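Local atomic coordinates of microbial serine proteinases; subtilisin (Bacillus subtilis, PDB entry 2GKO), a protein that hydrolyses peptide bonds as a cold-adapted, calcium-binding serine endopeptidase of the subtilase family. Residues A[110-115]-A[145-150]; A[132-137]-A[159-164]; A[136-141]-A[251-256]. One frame throughout, in Å; residues are numbered along the deposited sequence.

Contact 1. Residues A[110-115]-A[145-150]. With CA (calcium ion), chain E.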
loop_
_atom_site.group_PDB
_atom_site.type_symbol
_atom_site.label_atom_id
_atom_site.label_comp_id
_atom_site.label_asym_id
_atom_site.label_seq_id
_atom_site.Cartn_x
_atom_site.Cartn_y
_atom_site.Cartn_z
ATOM N N GLY A 110 -9.173 -3.246 14.834
ATOM C CA GLY A 110 -9.830 -3.957 13.737
ATOM C C GLY A 110 -10.306 -5.396 13.811
ATOM O O GLY A 110 -9.503 -6.342 13.897
ATOM N N TYR A 111 -11.625 -5.555 13.692
ATOM C CA TYR A 111 -12.270 -6.850 13.651
ATOM C C TYR A 111 -12.182 -7.449 12.243
ATOM O O TYR A 111 -12.379 -6.773 11.226
ATOM C CB TYR A 111 -13.732 -6.738 14.104
ATOM C CG TYR A 111 -13.851 -6.247 15.530
ATOM C CD1 TYR A 111 -14.315 -4.965 15.807
ATOM C CD2 TYR A 111 -13.451 -7.043 16.598
ATOM C CE1 TYR A 111 -14.406 -4.492 17.111
ATOM C CE2 TYR A 111 -13.535 -6.577 17.916
ATOM C CZ TYR A 111 -14.014 -5.300 18.164
ATOM O OH TYR A 111 -14.113 -4.820 19.450
ATOM N N ALA A 112 -11.874 -8.735 12.200
ATOM C CA ALA A 112 -11.727 -9.450 10.943
ATOM C C ALA A 112 -12.975 -9.365 10.081
ATOM O O ALA A 112 -12.868 -9.269 8.857
ATOM C CB ALA A 112 -11.353 -10.907 11.192
ATOM N N ASP A 113 -14.156 -9.383 10.693
ATOM C CA ASP A 113 -15.360 -9.389 9.876
ATOM C C ASP A 113 -15.581 -8.039 9.185
ATOM O O ASP A 113 -16.094 -8.011 8.076
ATOM C CB ASP A 113 -16.633 -9.906 10.572
ATOM C CG ASP A 113 -16.825 -9.377 11.956
ATOM O OD1 ASP A 113 -16.379 -8.252 12.277
ATOM O OD2 ASP A 113 -17.446 -10.050 12.821
ATOM N N ASP A 114 -15.195 -6.946 9.838
ATOM C CA ASP A 114 -15.285 -5.625 9.218
ATOM C C ASP A 114 -14.353 -5.490 8.033
ATOM O O ASP A 114 -14.745 -4.964 6.992
ATOM C CB ASP A 114 -14.923 -4.524 10.218
ATOM C CG ASP A 114 -15.911 -4.397 11.345
ATOM O OD1 ASP A 114 -17.023 -4.978 11.266
ATOM O OD2 ASP A 114 -15.655 -3.688 12.341
ATOM N N ILE A 115 -13.113 -5.944 8.207
ATOM C CA ILE A 115 -12.110 -5.928 7.152
ATOM C C ILE A 115 -12.564 -6.797 5.975
ATOM O O ILE A 115 -12.468 -6.416 4.805
ATOM C CB ILE A 115 -10.731 -6.423 7.690
ATOM C CG1 ILE A 115 -10.187 -5.456 8.763
ATOM C CG2 ILE A 115 -9.726 -6.578 6.565
ATOM C CD1 ILE A 115 -9.159 -6.066 9.685
ATOM N N SER A 145 -6.704 -15.025 9.414
ATOM C CA SER A 145 -8.148 -15.043 9.571
ATOM C C SER A 145 -8.757 -15.571 8.271
ATOM O O SER A 145 -8.526 -15.030 7.193
ATOM C CB SER A 145 -8.679 -13.638 9.874
ATOM O OG SER A 145 -10.047 -13.519 9.553
ATOM N N SER A 146 -9.517 -16.660 8.352
ATOM C CA SER A 146 -10.173 -17.182 7.153
ATOM C C SER A 146 -11.178 -16.172 6.573
ATOM O O SER A 146 -11.365 -16.148 5.367
ATOM C CB SER A 146 -10.865 -18.530 7.429
ATOM O OG SER A 146 -11.809 -18.377 8.451
ATOM N N LEU A 147 -11.806 -15.343 7.403
ATOM C CA LEU A 147 -12.727 -14.321 6.891
ATOM C C LEU A 147 -11.970 -13.385 5.947
ATOM O O LEU A 147 -12.428 -13.102 4.846
ATOM C CB LEU A 147 -13.353 -13.525 8.042
ATOM C CG LEU A 147 -14.368 -14.260 8.909
ATOM C CD1 LEU A 147 -14.738 -13.425 10.118
ATOM C CD2 LEU A 147 -15.612 -14.588 8.075
ATOM N N ILE A 148 -10.795 -12.931 6.387
ATOM C CA ILE A 148 -10.022 -11.988 5.590
ATOM C C ILE A 148 -9.434 -12.687 4.363
ATOM O O ILE A 148 -9.490 -12.194 3.232
ATOM C CB ILE A 148 -8.930 -11.334 6.442
ATOM C CG1 ILE A 148 -9.572 -10.380 7.455
ATOM C CG2 ILE A 148 -7.930 -10.589 5.542
ATOM C CD1 ILE A 148 -8.643 -9.913 8.538
ATOM N N THR A 149 -8.848 -13.857 4.572
ATOM C CA THR A 149 -8.318 -14.647 3.458
ATOM C C THR A 149 -9.342 -14.898 2.346
ATOM O O THR A 149 -9.072 -14.670 1.161
ATOM C CB THR A 149 -7.811 -15.986 3.986
ATOM O OG1 THR A 149 -6.629 -15.784 4.768
ATOM C CG2 THR A 149 -7.375 -16.884 2.850
ATOM N N ASN A 150 -10.529 -15.355 2.734
ATOM C CA ASN A 150 -11.570 -15.670 1.757
ATOM C C ASN A 150 -12.054 -14.430 1.016
ATOM O O ASN A 150 -12.341 -14.489 -0.183
ATOM C CB ASN A 150 -12.732 -16.386 2.416
ATOM C CG ASN A 150 -12.365 -17.801 2.864
ATOM O OD1 ASN A 150 -11.303 -18.313 2.505
ATOM N ND2 ASN A 150 -13.234 -18.417 3.668
HETATM CA CA CA E . -19.040 -5.202 12.624
HETATM O O HOH W 1 -17.505 -6.678 13.789
HETATM O O HOH W 2 -19.537 -3.398 11.281
HETATM O O HOH W 3 -20.422 -5.105 14.816
#

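Contact 2. Residues A[132-137]-A[159-164]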
loop_
_atom_site.group_PDB
_atom_site.type_symbol
_atom_site.label_atom_id
_atom_site.label_comp_id
_atom_site.label_asym_id
_atom_site.label_seq_id
_atom_site.Cartn_x
_atom_site.Cartn_y
_atom_site.Cartn_z
ATOM N N LYS A 132 -11.543 -0.367 -12.088
ATOM C CA LYS A 132 -10.337 -0.998 -11.574
ATOM C C LYS A 132 -10.071 -0.509 -10.162
ATOM O O LYS A 132 -10.183 0.691 -9.858
ATOM C CB LYS A 132 -9.155 -0.718 -12.509
ATOM C CG LYS A 132 -9.356 -1.244 -13.938
ATOM C CD LYS A 132 -9.755 -2.718 -13.956
ATOM C CE LYS A 132 -9.435 -3.357 -15.299
ATOM N NZ LYS A 132 -9.727 -4.813 -15.319
ATOM N N VAL A 133 -9.772 -1.463 -9.284
ATOM C CA VAL A 133 -9.607 -1.185 -7.863
ATOM C C VAL A 133 -8.287 -1.805 -7.392
ATOM O O VAL A 133 -8.006 -2.999 -7.642
ATOM C CB VAL A 133 -10.795 -1.712 -7.043
ATOM C CG1 VAL A 133 -10.576 -1.442 -5.578
ATOM C CG2 VAL A 133 -12.099 -1.081 -7.517
ATOM N N VAL A 134 -7.493 -0.990 -6.713
ATOM C CA VAL A 134 -6.334 -1.446 -5.973
ATOM C C VAL A 134 -6.682 -1.297 -4.492
ATOM O O VAL A 134 -6.865 -0.184 -4.000
ATOM C CB VAL A 134 -5.074 -0.589 -6.268
ATOM C CG1 VAL A 134 -3.862 -1.134 -5.484
ATOM C CG2 VAL A 134 -4.764 -0.551 -7.767
ATOM N N ILE A 135 -6.803 -2.411 -3.786
ATOM C CA ILE A 135 -6.913 -2.372 -2.341
ATOM C C ILE A 135 -5.536 -2.192 -1.723
ATOM O O ILE A 135 -4.595 -2.887 -2.083
ATOM C CB ILE A 135 -7.518 -3.698 -1.770
ATOM C CG1 ILE A 135 -9.007 -3.754 -2.096
ATOM C CG2 ILE A 135 -7.282 -3.774 -0.262
ATOM C CD1 ILE A 135 -9.705 -5.084 -1.736
ATOM N N ASN A 136 -5.460 -1.288 -0.763
ATOM C CA ASN A 136 -4.324 -1.192 0.130
ATOM C C ASN A 136 -4.726 -1.583 1.555
ATOM O O ASN A 136 -5.600 -0.950 2.140
ATOM C CB ASN A 136 -3.767 0.240 0.144
ATOM C CG ASN A 136 -2.515 0.336 0.978
ATOM O OD1 ASN A 136 -1.406 0.111 0.469
ATOM N ND2 ASN A 136 -2.679 0.572 2.283
ATOM N N MET A 137 -4.071 -2.600 2.102
ATOM C CA MET A 137 -4.239 -2.999 3.505
ATOM C C MET A 137 -2.920 -2.837 4.252
ATOM O O MET A 137 -2.054 -3.706 4.240
ATOM C CB MET A 137 -4.784 -4.424 3.642
ATOM C CG MET A 137 -6.237 -4.453 3.322
ATOM S SD MET A 137 -6.999 -6.023 3.657
ATOM C CE MET A 137 -6.492 -6.914 2.309
ATOM N N GLY A 159 -11.025 -9.332 -9.929
ATOM C CA GLY A 159 -10.122 -8.489 -10.675
ATOM C C GLY A 159 -9.465 -7.376 -9.873
ATOM O O GLY A 159 -8.788 -6.516 -10.440
ATOM N N VAL A 160 -9.687 -7.377 -8.558
ATOM C CA VAL A 160 -9.109 -6.379 -7.662
ATOM C C VAL A 160 -7.652 -6.748 -7.379
ATOM O O VAL A 160 -7.328 -7.918 -7.164
ATOM C CB VAL A 160 -9.919 -6.275 -6.343
ATOM C CG1 VAL A 160 -9.286 -5.298 -5.360
ATOM C CG2 VAL A 160 -11.352 -5.890 -6.634
ATOM N N LEU A 161 -6.760 -5.762 -7.447
ATOM C CA LEU A 161 -5.373 -5.933 -7.038
ATOM C C LEU A 161 -5.256 -5.597 -5.551
ATOM O O LEU A 161 -5.710 -4.552 -5.123
ATOM C CB LEU A 161 -4.454 -5.039 -7.837
ATOM C CG LEU A 161 -2.960 -5.175 -7.545
ATOM C CD1 LEU A 161 -2.446 -6.577 -7.834
ATOM C CD2 LEU A 161 -2.212 -4.184 -8.372
ATOM N N ILE A 162 -4.676 -6.500 -4.773
ATOM C CA ILE A 162 -4.557 -6.314 -3.325
ATOM C C ILE A 162 -3.091 -6.132 -2.924
ATOM O O ILE A 162 -2.272 -6.998 -3.161
ATOM C CB ILE A 162 -5.177 -7.491 -2.558
ATOM C CG1 ILE A 162 -6.686 -7.599 -2.852
ATOM C CG2 ILE A 162 -4.950 -7.312 -1.075
ATOM C CD1 ILE A 162 -7.067 -8.711 -3.748
ATOM N N ILE A 163 -2.790 -4.989 -2.329
ATOM C CA ILE A 163 -1.456 -4.658 -1.828
ATOM C C ILE A 163 -1.540 -4.586 -0.314
ATOM O O ILE A 163 -2.489 -4.031 0.218
ATOM C CB ILE A 163 -0.964 -3.287 -2.385
ATOM C CG1 ILE A 163 -1.193 -3.165 -3.901
ATOM C CG2 ILE A 163 0.513 -3.032 -1.997
ATOM C CD1 ILE A 163 -0.476 -4.167 -4.719
ATOM N N ALA A 164 -0.560 -5.158 0.378
ATOM C CA ALA A 164 -0.555 -5.159 1.835
ATOM C C ALA A 164 0.836 -5.009 2.417
ATOM O O ALA A 164 1.823 -5.415 1.832
ATOM C CB ALA A 164 -1.173 -6.449 2.351
HETATM O O HOH W 4 -8.762 -6.690 -13.277
HETATM O O HOH W 5 -10.335 -4.123 -10.215
#

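Contact 3. Residues A[136-141]-A[251-256]. With PMS (phenylmethanesulfonic acid), chain G.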
loop_
_atom_site.group_PDB
_atom_site.type_symbol
_atom_site.label_atom_id
_atom_site.label_comp_id
_atom_site.label_asym_id
_atom_site.label_seq_id
_atom_site.Cartn_x
_atom_site.Cartn_y
_atom_site.Cartn_z
ATOM N N ASN A 136 -5.460 -1.288 -0.763
ATOM C CA ASN A 136 -4.324 -1.192 0.130
ATOM C C ASN A 136 -4.726 -1.583 1.555
ATOM O O ASN A 136 -5.600 -0.950 2.140
ATOM C CB ASN A 136 -3.767 0.240 0.144
ATOM C CG ASN A 136 -2.515 0.336 0.978
ATOM O OD1 ASN A 136 -1.406 0.111 0.469
ATOM N ND2 ASN A 136 -2.679 0.572 2.283
ATOM N N MET A 137 -4.071 -2.600 2.102
ATOM C CA MET A 137 -4.239 -2.999 3.505
ATOM C C MET A 137 -2.920 -2.837 4.252
ATOM O O MET A 137 -2.054 -3.706 4.240
ATOM C CB MET A 137 -4.784 -4.424 3.642
ATOM C CG MET A 137 -6.237 -4.453 3.322
ATOM S SD MET A 137 -6.999 -6.023 3.657
ATOM C CE MET A 137 -6.492 -6.914 2.309
ATOM N N SER A 138 -2.785 -1.693 4.892
ATOM C CA SER A 138 -1.639 -1.392 5.723
ATOM C C SER A 138 -1.923 -1.883 7.130
ATOM O O SER A 138 -2.097 -1.113 8.076
ATOM C CB SER A 138 -1.333 0.102 5.669
ATOM O OG SER A 138 -0.721 0.431 4.448
ATOM N N LEU A 139 -2.015 -3.206 7.240
ATOM C CA LEU A 139 -2.401 -3.831 8.485
ATOM C C LEU A 139 -1.922 -5.259 8.421
ATOM O O LEU A 139 -1.647 -5.802 7.355
ATOM C CB LEU A 139 -3.914 -3.718 8.703
ATOM C CG LEU A 139 -4.847 -4.293 7.643
ATOM C CD1 LEU A 139 -5.057 -5.778 7.867
ATOM C CD2 LEU A 139 -6.197 -3.565 7.622
ATOM N N GLY A 140 -1.783 -5.872 9.583
ATOM C CA GLY A 140 -1.300 -7.234 9.596
ATOM C C GLY A 140 -1.449 -7.865 10.947
ATOM O O GLY A 140 -1.612 -7.188 11.948
ATOM N N SER A 141 -1.417 -9.187 10.949
ATOM C CA SER A 141 -1.421 -9.971 12.167
ATOM C C SER A 141 -0.625 -11.240 11.874
ATOM O O SER A 141 -0.491 -11.646 10.740
ATOM C CB SER A 141 -2.876 -10.261 12.559
ATOM O OG SER A 141 -3.049 -11.508 13.197
ATOM N N ALA A 251 5.058 1.612 3.425
ATOM C CA ALA A 251 5.587 1.053 2.171
ATOM C C ALA A 251 4.467 0.632 1.254
ATOM O O ALA A 251 4.508 0.885 0.056
ATOM C CB ALA A 251 6.516 -0.127 2.481
ATOM N N SER A 252 3.480 -0.062 1.808
ATOM C CA SER A 252 2.356 -0.558 1.051
ATOM C C SER A 252 1.726 0.507 0.139
ATOM O O SER A 252 1.567 0.238 -1.044
ATOM C CB SER A 252 1.328 -1.204 2.001
ATOM O OG SER A 252 0.288 -1.863 1.277
ATOM N N PRO A 253 1.351 1.681 0.645
ATOM C CA PRO A 253 0.731 2.681 -0.240
ATOM C C PRO A 253 1.636 3.261 -1.302
ATOM O O PRO A 253 1.112 3.721 -2.293
ATOM C CB PRO A 253 0.273 3.769 0.713
ATOM C CG PRO A 253 1.112 3.611 1.915
ATOM C CD PRO A 253 1.334 2.144 2.040
ATOM N N HIS A 254 2.945 3.258 -1.107
ATOM C CA HIS A 254 3.849 3.596 -2.204
ATOM C C HIS A 254 3.665 2.626 -3.373
ATOM O O HIS A 254 3.525 3.030 -4.525
ATOM C CB HIS A 254 5.286 3.561 -1.736
ATOM C CG HIS A 254 5.701 4.766 -0.960
ATOM N ND1 HIS A 254 5.578 4.848 0.410
ATOM C CD2 HIS A 254 6.280 5.931 -1.351
ATOM C CE1 HIS A 254 6.075 5.997 0.828
ATOM N NE2 HIS A 254 6.481 6.686 -0.228
ATOM N N ALA A 255 3.627 1.338 -3.068
ATOM C CA ALA A 255 3.351 0.319 -4.064
ATOM C C ALA A 255 1.944 0.402 -4.630
ATOM O O ALA A 255 1.755 0.200 -5.811
ATOM C CB ALA A 255 3.577 -1.041 -3.481
ATOM N N ALA A 256 0.942 0.686 -3.800
ATOM C CA ALA A 256 -0.447 0.740 -4.293
ATOM C C ALA A 256 -0.593 1.912 -5.259
ATOM O O ALA A 256 -1.251 1.798 -6.286
ATOM C CB ALA A 256 -1.423 0.894 -3.144
HETATM C C PMS G . 0.703 -0.723 10.833
HETATM S S PMS G . 1.496 -1.334 9.485
HETATM C C1 PMS G . 1.057 0.725 11.148
HETATM C C2 PMS G . 2.107 1.031 12.012
HETATM C C3 PMS G . 2.414 2.361 12.318
HETATM C C4 PMS G . 1.635 3.380 11.787
HETATM C C5 PMS G . 0.561 3.087 10.955
HETATM C C6 PMS G . 0.275 1.759 10.647
HETATM O O2S PMS G . 1.195 -2.748 9.425
HETATM O O1S PMS G . 2.890 -0.923 9.619
#

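Contact 1. Residues A[110-115]-A[145-150]
Beside the packing of Ala112 and Ile115 against Ile148, the flat groups gather round a metal: the Tyr111 ring has Asp114 OD2 in its plane at one edge, 3.9 Å from Tyr111 CD1, Asp114 OD1 binds a calcium ion, and the carboxylate of Asp113 reaches that ion through a water. Two helices of the subtilase alpha/beta fold, 112-129 and 146-157, meet here by their first turns on one side of the largely parallel sheet. Tyr111 and Ser145 hold the two N-cap positions. Asp114 grips the calcium through OD1 alone, at 2.4 Å, and three waters add to the coordination. One of these waters also donates to Asp113 OD1, so Asp113 belongs to the second shell of the calcium. Acidic residues suit the first turn of a helix, whose dipole would probably favour their negative charge.

Across the interface the contacts are apolar. Alanine suits position 112 because its CB points toward the 145-150 segment and comes close to it: Ala112 CB lies 3.3 Å from Ser145 OG. The same Ala112 CB is 3.9 Å from Ile148 CD1. Leu147 is exposed; its CD1 rests 4.0 Å from Asp113 CB, using the aliphatic part of an otherwise charged residue. Ile115 and Ile148 cross obliquely, with Ile115 CG2 3.9 Å from Ile148 CG1. Their branched chains pack together, Ile148 also touching Ile119 and Pro179, and Ile115 touching Val103. Ser145 does two jobs. Its OG, anti to its own backbone N (chi1 158°), lies against the Ala112 methyl and accepts a weak but nearly straight capping bond from Ile148 N, 3.3 Å long with 164° at the hydrogen.

Contact 2. Residues A[132-137]-A[159-164]
Strands 133-137 and 161-164 run parallel, their axes 4.6 Å apart and turned by 21°. Ile135 is bonded through both its N and its O: Ile135 N donates to Leu161 O at 2.8 Å, and its O accepts from Ile163 N. Leu161 N to Val133 O and Met137 N to Ile163 O extend the pattern at either end. Before the strands pair, water takes over, one molecule linking Lys132 NZ to Gly159 O and another Val133 N to Gly159 O, its bond to Gly159 O being weak. Gly159 closes helix 146-157 in a Schellman motif; its phi of 101° would jam a CB against the preceding carbonyl, which calls for glycine.

Branched aliphatic residues suit both faces. On one, Val134 CG1 meets Ile163 CG1 at 3.7 Å, and this face, with Leu161 and Asn136, looks to helix 248-265. On the other are Ile135, Ile162, Met137 and Ala164. Ile135 and Ile162 lie side by side, and Ile135 CG1 comes 3.6 Å from CG1 of Val160, which precedes the second strand. Met137 bends at its last torsion (chi3 -78°), which brings CE to 3.7 Å from Ile162 CG2; its unbranched, flexible chain can fit between Ile162 and the helices 112-129 and 146-157 that cover this face. Small Ala164 sets its CB 3.4 Å from Met137 O.

Strand 133-137, helix 146-157 and strand 161-165 thus form a beta-alpha-beta unit, the element from which the central, largely parallel sheet of the subtilase fold is built, with helices packed on both sides.

Contact 3. Residues A[136-141]-A[251-256]
Asn136 and Ser252 point their side chains at each other between the end of strand 133-137 and helix 248-265. The Asn136 side chain starts toward the helix, and with CG anti to its backbone N (chi1 -175°), Asn136 CG lies 3.6 Å from Ser252 OG. Ser252 OG is likewise anti to its own N (chi1 -172°). Asn136 CB rests 4.1 Å from Ala256 CB, one turn further along the helix; the small methyl of Ala256 lets the helix come close here. An asparagine suits such a buried place because its compact polar end can face a hydroxyl while its CB packs against a methyl. An alanine at Asn136 would probably open a gap over Ser252 and Pro253 and leave the Ser252 hydroxyl without its polar neighbour.

The Gly-Thr-Ser-Met-Ala sequence of subtilases leads into helix 248-265; its Ser249 is probably the nucleophile, as in the family. Pro253 follows closely; lacking an N-H, it gives the helix a kink, and the bond from Ala256 N to Ser252 O, 2.9 Å, spans the proline.

Ser138 comes at the same turn from the pocket side. Its OG touches Ser252 CB and Pro253 CD, each at 3.6 Å, and finds its strongest polar partner in Ser249 O. The backbone turns sharply here, Ser138 being the centre of an inverse gamma turn closed by a weak bond from Leu139 N to Met137 O. That turn sends the chain along the bound phenylmethanesulfonic acid, whose sulfur lies 3.9 Å from Ser138 O, with its O2S equally far from Leu139 CA.

Strand 133-137 ties the three contacts together. Contacts 2 and 3 share Asn136 and Met137, and their centres are 10 Å apart: one pairs the strand with its neighbour, the other takes its C-terminal end to helix 248-265. They touch directly, Ile163 CG2 lying 3.5 Å from Ser252 OG and Val134 CG1 3.9 Å from Ala256 CB. Contact 1 lies on the opposite face of the sheet, centred about 15 Å from contact 2, and reaches it where Ile115 CG2 packs 4.0 Å from Met137 SD. Contact 3 alone lines the pocket of the bound phenylmethanesulfonic acid, where Ser249 N and Asn168 ND2 hydrogen-bond to the ligand, consistent with an oxyanion hole; the Ile115 side chain remains about 11 Å from the ligand.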